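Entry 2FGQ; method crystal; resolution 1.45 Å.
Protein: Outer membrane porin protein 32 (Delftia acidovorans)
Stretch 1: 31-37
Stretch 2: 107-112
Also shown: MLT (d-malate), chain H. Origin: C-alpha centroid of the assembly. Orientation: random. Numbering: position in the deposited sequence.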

# COMPACT_ATOMS: atom_id res chain seq x y z
N THR A 31 12.37 -2.96 14.32
CA THR A 31 12.23 -4.03 13.34
C THR A 31 13.53 -4.42 12.70
O THR A 31 14.52 -3.65 12.72
CB THR A 31 11.22 -3.63 12.23
OG1 THR A 31 11.71 -2.49 11.48
CG2 THR A 31 9.84 -3.29 12.81
N SER A 32 13.52 -5.61 12.11
CA SER A 32 14.50 -5.95 11.09
C SER A 32 15.93 -5.96 11.64
O SER A 32 16.87 -5.45 11.02
CB SER A 32 14.30 -5.03 9.89
OG SER A 32 13.04 -5.26 9.29
N GLY A 33 16.11 -6.62 12.78
CA GLY A 33 17.42 -6.72 13.41
C GLY A 33 18.30 -7.83 12.88
O GLY A 33 19.51 -7.70 12.92
N ALA A 34 17.69 -8.93 12.44
CA ALA A 34 18.41 -10.11 11.91
C ALA A 34 18.21 -10.25 10.38
O ALA A 34 19.15 -10.54 9.66
CB ALA A 34 17.98 -11.37 12.63
N SER A 35 17.00 -10.03 9.89
CA SER A 35 16.72 -9.95 8.45
C SER A 35 15.72 -8.85 8.23
O SER A 35 14.86 -8.62 9.08
CB SER A 35 16.12 -11.25 7.93
OG SER A 35 17.00 -12.35 8.08
N THR A 36 15.77 -8.20 7.08
CA THR A 36 14.76 -7.20 6.80
C THR A 36 13.38 -7.83 6.65
O THR A 36 13.19 -8.77 5.90
CB THR A 36 15.13 -6.38 5.57
OG1 THR A 36 16.45 -5.81 5.74
CG2 THR A 36 14.14 -5.24 5.35
N SER A 37 12.44 -7.29 7.41
CA SER A 37 11.05 -7.73 7.32
C SER A 37 10.49 -7.41 5.96
O SER A 37 10.78 -6.36 5.41
CB SER A 37 10.17 -7.05 8.37
OG SER A 37 10.62 -7.22 9.67
N PHE A 107 26.07 -9.50 9.12
CA PHE A 107 24.82 -8.99 9.69
C PHE A 107 23.85 -8.59 8.59
O PHE A 107 22.80 -8.03 8.88
CB PHE A 107 25.12 -7.83 10.62
CG PHE A 107 25.74 -8.27 11.89
CD1 PHE A 107 24.94 -8.71 12.93
CD2 PHE A 107 27.10 -8.28 12.04
CE1 PHE A 107 25.52 -9.13 14.10
CE2 PHE A 107 27.68 -8.73 13.22
CZ PHE A 107 26.89 -9.15 14.24
N SER A 108 24.21 -8.90 7.36
CA SER A 108 23.23 -8.90 6.24
C SER A 108 22.63 -7.53 5.98
O SER A 108 21.44 -7.42 5.61
CB SER A 108 22.12 -9.90 6.49
OG SER A 108 22.61 -11.15 6.93
N ALA A 109 23.44 -6.50 6.15
CA ALA A 109 23.10 -5.15 5.80
C ALA A 109 21.83 -4.72 6.53
O ALA A 109 21.12 -3.86 6.05
CB ALA A 109 22.91 -4.99 4.25
N THR A 110 21.59 -5.27 7.72
CA THR A 110 20.44 -4.80 8.52
C THR A 110 20.77 -4.87 10.00
O THR A 110 21.80 -5.44 10.38
CB THR A 110 19.13 -5.60 8.19
OG1 THR A 110 17.98 -4.96 8.77
CG2 THR A 110 19.11 -6.96 8.80
N GLY A 111 19.93 -4.25 10.82
CA GLY A 111 20.14 -4.23 12.25
C GLY A 111 21.11 -3.14 12.66
O GLY A 111 21.53 -2.31 11.85
N ILE A 112 21.49 -3.12 13.94
CA ILE A 112 22.62 -2.21 14.39
C ILE A 112 24.04 -2.70 13.97
O ILE A 112 25.07 -1.99 13.98
CB ILE A 112 22.58 -2.03 15.95
CG1 ILE A 112 22.64 -3.37 16.68
CG2 ILE A 112 21.41 -1.23 16.37
CD1 ILE A 112 22.89 -3.18 18.17
C1 MLT H . 18.04 -5.69 1.94
O1 MLT H . 17.68 -6.00 3.19
O2 MLT H . 17.98 -6.56 0.98
C2 MLT H . 18.60 -4.38 1.56
O3 MLT H . 17.96 -3.34 2.25
C3 MLT H . 20.11 -4.43 1.75
C4 MLT H . 20.58 -5.72 1.13
O4 MLT H . 19.90 -6.84 1.18
O5 MLT H . 21.68 -5.79 0.49
O HOH W 1 21.83 -8.56 11.81
O HOH W 2 21.92 -11.58 9.67
O HOH W 3 19.24 -12.08 6.74
O HOH W 4 16.74 -3.35 7.24

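Two glycines meet where these loops touch, and their CA atoms, Gly 33 CA and Gly 111 CA, lie just 3.9 Å apart. So close an approach of two backbones illustrates a general principle: where loops without regular secondary structure must touch, glycine lets the main chains themselves form the contact. The reason is plainest at Gly 111. Its phi of 83° is of the positive kind that glycine tolerates best, and an ideally placed CB on it would sit 2.4 Å from Gly 33 O, a clash. Without that atom, Gly 111 CA approaches Gly 33 O at 3.6 Å in a CA-H...O contact, with an angle of 138° at the hydrogen. Gly 33 is a different case, since a CB there would point away from the other loop.

Beside the glycine pair, Thr 110 makes the largest single contribution. It has the largest area covered by the opposing stretch, 77 Å² of the whole residue, against a total of 235 Å² buried by both sides. Its CA-to-CB bond points toward the other loop, and its chi1 is in the t well. The hydroxyl donates a short hydrogen bond, 2.6 Å from Thr 110 OG1 to Ser 32 O, the single direct hydrogen bond assigned between the stretches. The methyl packs against the backbone of the other loop: Thr 110 CG2 lies 3.7 Å from Ala 34 O and 3.8 Å from Ser 35 CA. A threonine thus combines a polar anchor with packing against the backbone of the neighbouring loop.

Each loop also has internal support. In the first, Ser 37 N donates to Ser 32 OG at 2.8 Å with an almost linear angle of 176°, tying together the two ends of a bend whose intervening residues meet the other stretch. In the second, a type I' turn runs from Phe 107 to Thr 110, closed by a backbone hydrogen bond from Thr 110 N to Phe 107 O at 3.2 Å. The positive phi values of Ser 108 and Ala 109 are those expected at the central positions of such a turn.

Water completes what direct contacts leave open. Water 2 donates to both Ala 34 O, at 3.0 Å, and Ser 108 OG, at 2.9 Å, joining two residues whose closest atoms, Ala 34 O and Ser 108 CB, are 4.4 Å apart. Water 4 likewise donates to two hydroxyl oxygens, Thr 36 OG1 at 2.9 Å and Thr 110 OG1 at 2.5 Å; those oxygens are themselves 3.5 Å apart. Water 3 accepts from Ser 35 OG at 2.6 Å and, in a weak bond, from Ser 108 OG at 3.5 Å.

Thr 36 carries the network onward to the bound d-malate: Thr 36 OG1 donates to MLT O1 at 2.8 Å. Its hydroxyl therefore donates a hydrogen bond to the ligand while accepting one from water 4. From the second loop, Ala 109 CB reaches MLT C3 at 3.8 Å, so both stretches border the ligand.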